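Local coordinates for protein YPM (Yersinia pseudotuberculosis, PDB 1PM4) that acts as a superantigenic mitogen, a jelly-roll toxin that, as superantigens do, probably stimulates T cells by engaging their receptors together with MHC class II molecules, at residues G61-N66 / L72-Y77; L82-K87 / T103-K108. All coordinates share one frame; numbering follows the deposited sequence.

Contact 1 (G61-N66 / L72-Y77); sequences GEIKRN and LKYEDY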
loop_
_atom_site.group_PDB
_atom_site.type_symbol
_atom_site.label_atom_id
_atom_site.label_comp_id
_atom_site.label_asym_id
_atom_site.label_seq_id
_atom_site.Cartn_x
_atom_site.Cartn_y
_atom_site.Cartn_z
ATOM N N GLY A 61 -6.578 9.637 -0.927
ATOM C CA GLY A 61 -6.070 8.571 -0.093
ATOM C C GLY A 61 -4.625 8.213 -0.376
ATOM O O GLY A 61 -4.204 8.025 -1.549
ATOM N N GLU A 62 -3.865 7.973 0.678
ATOM C CA GLU A 62 -2.478 7.542 0.496
ATOM C C GLU A 62 -2.375 6.184 -0.228
ATOM O O GLU A 62 -3.091 5.266 0.070
ATOM C CB GLU A 62 -1.806 7.493 1.852
ATOM C CG GLU A 62 -0.473 6.788 1.855
ATOM C CD GLU A 62 0.236 6.970 3.187
ATOM O OE1 GLU A 62 -0.237 7.744 4.048
ATOM O OE2 GLU A 62 1.295 6.356 3.342
ATOM N N ILE A 63 -1.513 6.087 -1.210
ATOM C CA ILE A 63 -1.082 4.821 -1.786
ATOM C C ILE A 63 0.087 4.241 -1.072
ATOM O O ILE A 63 0.073 3.057 -0.686
ATOM C CB ILE A 63 -0.657 5.017 -3.303
ATOM C CG1 ILE A 63 -1.830 5.553 -4.086
ATOM C CG2 ILE A 63 -0.109 3.688 -3.863
ATOM C CD1 ILE A 63 -1.606 5.722 -5.555
ATOM N N LYS A 64 1.161 5.022 -0.925
ATOM C CA LYS A 64 2.343 4.572 -0.237
ATOM C C LYS A 64 3.193 5.790 0.079
ATOM O O LYS A 64 2.883 6.851 -0.383
ATOM C CB LYS A 64 3.218 3.632 -1.078
ATOM C CG LYS A 64 3.605 4.189 -2.388
ATOM C CD LYS A 64 4.581 3.186 -3.125
ATOM C CE LYS A 64 3.963 2.189 -4.044
ATOM N NZ LYS A 64 5.122 1.101 -4.274
ATOM N N ARG A 65 4.245 5.556 0.836
ATOM C CA ARG A 65 5.178 6.586 1.269
ATOM C C ARG A 65 6.600 6.111 1.382
ATOM O O ARG A 65 6.891 4.923 1.529
ATOM C CB ARG A 65 4.769 7.208 2.622
ATOM C CG ARG A 65 4.929 6.269 3.803
ATOM C CD ARG A 65 4.622 6.866 5.152
ATOM N NE ARG A 65 3.258 7.368 5.219
ATOM C CZ ARG A 65 2.839 8.247 6.105
ATOM N NH1 ARG A 65 3.664 8.676 7.047
ATOM N NH2 ARG A 65 1.552 8.644 6.132
ATOM N N ASN A 66 7.536 7.044 1.348
ATOM C CA ASN A 66 8.944 6.668 1.465
ATOM C C ASN A 66 9.693 7.772 2.146
ATOM O O ASN A 66 9.256 8.962 2.144
ATOM C CB ASN A 66 9.543 6.397 0.064
ATOM C CG ASN A 66 9.154 5.061 -0.526
ATOM O OD1 ASN A 66 8.157 4.948 -1.297
ATOM N ND2 ASN A 66 9.979 4.027 -0.227
ATOM N N LEU A 72 9.823 6.080 -4.951
ATOM C CA LEU A 72 8.480 5.601 -4.851
ATOM C C LEU A 72 8.066 5.276 -6.271
ATOM O O LEU A 72 8.113 6.157 -7.142
ATOM C CB LEU A 72 7.616 6.707 -4.334
ATOM C CG LEU A 72 6.266 6.450 -3.747
ATOM C CD1 LEU A 72 5.983 7.560 -2.690
ATOM C CD2 LEU A 72 5.185 6.347 -4.833
ATOM N N LYS A 73 7.674 4.037 -6.494
ATOM C CA LYS A 73 7.159 3.597 -7.802
ATOM C C LYS A 73 5.816 2.968 -7.608
ATOM O O LYS A 73 5.618 2.250 -6.611
ATOM C CB LYS A 73 8.075 2.554 -8.411
ATOM C CG LYS A 73 9.475 2.999 -8.610
ATOM C CD LYS A 73 10.217 2.081 -9.538
ATOM C CE LYS A 73 11.694 2.361 -9.503
ATOM N NZ LYS A 73 12.455 1.451 -10.332
ATOM N N TYR A 74 4.921 3.207 -8.568
ATOM C CA TYR A 74 3.546 2.700 -8.513
ATOM C C TYR A 74 2.944 2.569 -9.911
ATOM O O TYR A 74 2.954 3.496 -10.673
ATOM C CB TYR A 74 2.683 3.645 -7.664
ATOM C CG TYR A 74 1.202 3.373 -7.726
ATOM C CD1 TYR A 74 0.615 2.419 -6.949
ATOM C CD2 TYR A 74 0.433 4.074 -8.614
ATOM C CE1 TYR A 74 -0.755 2.172 -7.082
ATOM C CE2 TYR A 74 -0.911 3.847 -8.740
ATOM C CZ TYR A 74 -1.488 2.903 -7.995
ATOM O OH TYR A 74 -2.874 2.773 -8.171
ATOM N N GLU A 75 2.392 1.407 -10.245
ATOM C CA GLU A 75 1.852 1.172 -11.558
ATOM C C GLU A 75 0.381 1.233 -11.504
ATOM O O GLU A 75 -0.203 0.547 -10.706
ATOM C CB GLU A 75 2.182 -0.259 -12.090
ATOM C CG GLU A 75 3.608 -0.609 -12.128
ATOM C CD GLU A 75 3.954 -1.770 -13.024
ATOM O OE1 GLU A 75 3.095 -2.410 -13.580
ATOM O OE2 GLU A 75 5.113 -1.988 -13.062
ATOM N N ASP A 76 -0.192 1.980 -12.440
ATOM C CA ASP A 76 -1.607 2.198 -12.619
ATOM C C ASP A 76 -1.938 1.966 -14.087
ATOM O O ASP A 76 -1.267 2.542 -14.940
ATOM C CB ASP A 76 -1.858 3.695 -12.307
ATOM C CG ASP A 76 -3.271 3.998 -12.129
ATOM O OD1 ASP A 76 -3.983 3.973 -13.148
ATOM O OD2 ASP A 76 -3.755 4.240 -10.997
ATOM N N TYR A 77 -2.973 1.170 -14.385
ATOM C CA TYR A 77 -3.413 0.936 -15.775
ATOM C C TYR A 77 -4.902 1.213 -15.925
ATOM O O TYR A 77 -5.599 0.624 -16.772
ATOM C CB TYR A 77 -3.112 -0.500 -16.194
ATOM C CG TYR A 77 -1.651 -0.745 -16.100
ATOM C CD1 TYR A 77 -0.817 -0.201 -17.029
ATOM C CD2 TYR A 77 -1.096 -1.397 -15.010
ATOM C CE1 TYR A 77 0.532 -0.331 -16.946
ATOM C CE2 TYR A 77 0.250 -1.560 -14.922
ATOM C CZ TYR A 77 1.063 -1.026 -15.898
ATOM O OH TYR A 77 2.424 -1.123 -15.851
HETATM O O HOH W 1 8.209 2.132 -4.360
#

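Contact 2 (L82-K87 / T103-K108); sequences LSWIWK and TVHDDK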
loop_
_atom_site.group_PDB
_atom_site.type_symbol
_atom_site.label_atom_id
_atom_site.label_comp_id
_atom_site.label_asym_id
_atom_site.label_seq_id
_atom_site.Cartn_x
_atom_site.Cartn_y
_atom_site.Cartn_z
ATOM N N LEU A 82 -6.778 9.793 -13.666
ATOM C CA LEU A 82 -6.881 10.293 -12.324
ATOM C C LEU A 82 -5.631 11.045 -11.970
ATOM O O LEU A 82 -4.539 10.776 -12.484
ATOM C CB LEU A 82 -7.094 9.155 -11.337
ATOM C CG LEU A 82 -8.522 8.589 -11.247
ATOM C CD1 LEU A 82 -8.518 7.547 -10.144
ATOM C CD2 LEU A 82 -9.543 9.680 -10.953
ATOM N N SER A 83 -5.808 11.996 -11.077
ATOM C CA SER A 83 -4.705 12.834 -10.693
ATOM C C SER A 83 -4.092 12.258 -9.454
ATOM O O SER A 83 -4.652 11.409 -8.734
ATOM C CB SER A 83 -5.118 14.310 -10.544
ATOM O OG SER A 83 -6.106 14.441 -9.577
ATOM N N TRP A 84 -2.888 12.722 -9.194
ATOM C CA TRP A 84 -2.166 12.239 -8.032
ATOM C C TRP A 84 -1.565 13.452 -7.386
ATOM O O TRP A 84 -1.380 14.479 -8.046
ATOM C CB TRP A 84 -1.087 11.241 -8.465
ATOM C CG TRP A 84 -0.110 11.691 -9.424
ATOM C CD1 TRP A 84 1.018 12.367 -9.163
ATOM C CD2 TRP A 84 -0.111 11.438 -10.859
ATOM N NE1 TRP A 84 1.726 12.574 -10.314
ATOM C CE2 TRP A 84 1.061 12.020 -11.381
ATOM C CE3 TRP A 84 -0.981 10.762 -11.730
ATOM C CZ2 TRP A 84 1.398 11.994 -12.770
ATOM C CZ3 TRP A 84 -0.665 10.711 -13.113
ATOM C CH2 TRP A 84 0.522 11.324 -13.613
ATOM N N ILE A 85 -1.235 13.316 -6.115
ATOM C CA ILE A 85 -0.456 14.303 -5.365
ATOM C C ILE A 85 0.720 13.667 -4.676
ATOM O O ILE A 85 0.633 12.588 -4.018
ATOM C CB ILE A 85 -1.340 14.980 -4.344
ATOM C CG1 ILE A 85 -2.271 15.935 -5.059
ATOM C CG2 ILE A 85 -0.525 15.781 -3.228
ATOM C CD1 ILE A 85 -3.341 16.393 -4.095
ATOM N N TRP A 86 1.851 14.332 -4.825
ATOM C CA TRP A 86 3.026 14.093 -4.038
ATOM C C TRP A 86 3.011 15.064 -2.837
ATOM O O TRP A 86 3.062 16.266 -3.032
ATOM C CB TRP A 86 4.265 14.412 -4.868
ATOM C CG TRP A 86 4.318 13.628 -6.138
ATOM C CD1 TRP A 86 4.266 14.174 -7.392
ATOM C CD2 TRP A 86 4.608 12.231 -6.312
ATOM N NE1 TRP A 86 4.337 13.183 -8.327
ATOM C CE2 TRP A 86 4.587 11.984 -7.731
ATOM C CE3 TRP A 86 4.778 11.158 -5.469
ATOM C CZ2 TRP A 86 4.765 10.758 -8.268
ATOM C CZ3 TRP A 86 4.929 9.871 -6.034
ATOM C CH2 TRP A 86 4.953 9.697 -7.438
ATOM N N LYS A 87 2.903 14.534 -1.630
ATOM C CA LYS A 87 3.005 15.356 -0.447
ATOM C C LYS A 87 4.375 15.204 0.204
ATOM O O LYS A 87 4.789 14.088 0.511
ATOM C CB LYS A 87 1.937 14.917 0.552
ATOM C CG LYS A 87 1.981 15.606 1.849
ATOM C CD LYS A 87 0.710 15.369 2.691
ATOM C CE LYS A 87 0.774 16.083 3.952
ATOM N NZ LYS A 87 -0.353 15.715 4.968
ATOM N N THR A 103 7.620 11.742 -12.318
ATOM C CA THR A 103 6.903 11.543 -13.565
ATOM C C THR A 103 5.919 12.663 -13.778
ATOM O O THR A 103 5.200 12.991 -12.881
ATOM C CB THR A 103 6.087 10.249 -13.490
ATOM O OG1 THR A 103 6.950 9.168 -13.275
ATOM C CG2 THR A 103 5.477 9.963 -14.879
ATOM N N VAL A 104 5.970 13.307 -14.931
ATOM C CA VAL A 104 4.924 14.240 -15.286
ATOM C C VAL A 104 4.291 13.846 -16.600
ATOM O O VAL A 104 4.890 13.189 -17.433
ATOM C CB VAL A 104 5.395 15.680 -15.364
ATOM C CG1 VAL A 104 5.884 16.135 -14.002
ATOM C CG2 VAL A 104 6.488 15.856 -16.364
ATOM N N HIS A 105 3.066 14.296 -16.787
ATOM C CA HIS A 105 2.419 13.979 -18.039
ATOM C C HIS A 105 2.515 15.107 -19.024
ATOM O O HIS A 105 2.671 14.870 -20.212
ATOM C CB HIS A 105 0.998 13.492 -17.824
ATOM C CG HIS A 105 0.892 12.013 -17.968
ATOM N ND1 HIS A 105 1.089 11.165 -16.902
ATOM C CD2 HIS A 105 0.719 11.222 -19.053
ATOM C CE1 HIS A 105 0.998 9.917 -17.308
ATOM N NE2 HIS A 105 0.776 9.921 -18.613
ATOM N N ASP A 106 2.450 16.346 -18.561
ATOM C CA ASP A 106 2.657 17.437 -19.513
ATOM C C ASP A 106 4.141 17.831 -19.476
ATOM O O ASP A 106 5.030 16.980 -19.709
ATOM C CB ASP A 106 1.659 18.602 -19.271
ATOM C CG ASP A 106 0.477 18.611 -20.282
ATOM O OD1 ASP A 106 0.603 18.070 -21.406
ATOM O OD2 ASP A 106 -0.623 19.149 -20.013
ATOM N N ASP A 107 4.397 19.117 -19.309
ATOM C CA ASP A 107 5.625 19.610 -18.770
ATOM C C ASP A 107 5.299 20.247 -17.416
ATOM O O ASP A 107 4.154 20.677 -17.151
ATOM C CB ASP A 107 6.183 20.682 -19.675
ATOM C CG ASP A 107 6.470 20.163 -21.050
ATOM O OD1 ASP A 107 5.498 19.803 -21.764
ATOM O OD2 ASP A 107 7.636 20.033 -21.454
ATOM N N LYS A 108 6.322 20.372 -16.597
ATOM C CA LYS A 108 6.133 20.996 -15.318
ATOM C C LYS A 108 5.581 22.436 -15.495
ATOM O O LYS A 108 5.950 23.176 -16.406
ATOM C CB LYS A 108 7.425 20.846 -14.496
ATOM C CG LYS A 108 7.932 22.038 -13.823
ATOM C CD LYS A 108 9.290 21.719 -13.253
ATOM C CE LYS A 108 9.735 22.728 -12.271
ATOM N NZ LYS A 108 11.216 22.908 -12.313
HETATM O O HOH W 2 3.993 14.415 -10.939
#

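Contact 1 (G61-N66 / L72-Y77)
Ile63 packs crosswise against Tyr74, and this is the tight part of the contact. Ile63 CD1 lies over one face of the Tyr74 ring, 3.8 Å from its centroid and 13° off the normal, which meets the geometry of a CH-pi contact. The second branch reaches the ring margin, where Ile63 CG2 comes to 3.4 Å from Tyr74 CD1. Having CG anti to the backbone N places the tyrosine ring against both the CG2 methyl and the CD1 methyl at the end of the longer branch. Leu72, also buried, slides alongside the lysine chain in the opposite direction, with Lys64 CG 3.6 Å from Leu72 CD2. Asn66 closes the far end, its OD1 lying 3.4 Å from Leu72 CG.

The other side is polar and wetter. The Lys64 chain bends at chi3 (92°), which carries its amine to the backbone: Lys64 NZ donates to Lys73 O at 2.7 Å, with a C=O...NZ angle of 170°. A water 2.9 Å from Lys73 N accepts from both that nitrogen and Lys64 NZ, so the amine reaches the Lys73 carbonyl directly and its N-H through the water. Here Lys64 and Lys73 both pack on Arg65 of a second subunit.

No backbone-to-backbone hydrogen bond joins the roughly antiparallel segments, as expected for axes 7.8 Å apart at their closest. Side-chain packing, one lysine-to-carbonyl bond and a water bridge strands 59-67 and 72-78, outermost within this chain in separate sheets that continue into neighbouring subunits at Gly61 and Tyr77, an arrangement characteristic of a jelly-roll beta-sandwich.

Contact 2 (L82-K87 / T103-K108)
Trp84 meets His105 rim to rim, the most direct touch between strand 84-90 and the loop that follows strand 96-103. Trp84 CH2 lies 3.3 Å from His105 ND1, and each of these atoms sits near the plane of the other ring. The planes are turned by 62° and the centroids are 5.8 Å apart, so neither ring covers the face of the other and this is not a stack. A chi1 of 57°, which sets CG between the backbone N and the carbonyl carbon, sends the indole across toward the loop. Farther round the same rim, Trp84 CZ2 approaches Thr103 O at 3.9 Å, again near the indole plane.

The pyrrole side is polar. Trp84 NE1 donates to a water 3.0 Å away, which lies in the plane of the indole. On the strand, Trp84 bonds through its backbone to Gly23, while Trp86 pairs with Ile21 two residues on; strand 84-90 is thus held within one sheet of the jelly roll, and the indoles of its two tryptophans pack in the interior between the sheets, where Trp84 also touches Leu34 and Trp86 touches Ala36 of the facing sheet.

Beyond Ile85, whose side chain packs instead on Leu114 and Pro118, Trp86 presents its indole face to its neighbour: Trp84 CD1 stands 3.4 Å above the plane, offset toward the rim. Trp86 NE1 reaches the same water at 2.9 Å, also in its ring plane. That water in turn donates to Thr103 O at 2.7 Å, at the end of strand 96-103.

Overall arrangement
Contact 1 spans the two sheets; contact 2 joins one sheet to the end of strand 96-103 and the loop after it. Their centres lie 12 Å apart, and they share packing directly, for Leu72 CD2 of contact 1 comes to 3.7 Å from Trp86 CZ3 of contact 2. Strands 59-67 and 84-90 belong to one sheet, 72-78 and 96-103 to the other. Contact 1 buries 313 Å², both sides summed, against 154 Å² for contact 2, and couples partly buried apolar packing, with Leu72 and Tyr74 the buried residues, to a lysine-to-carbonyl bond beside a subunit interface. Contact 2 lies nearer the chain centre but runs from buried indoles to an exposed histidine; its polar link depends on a water.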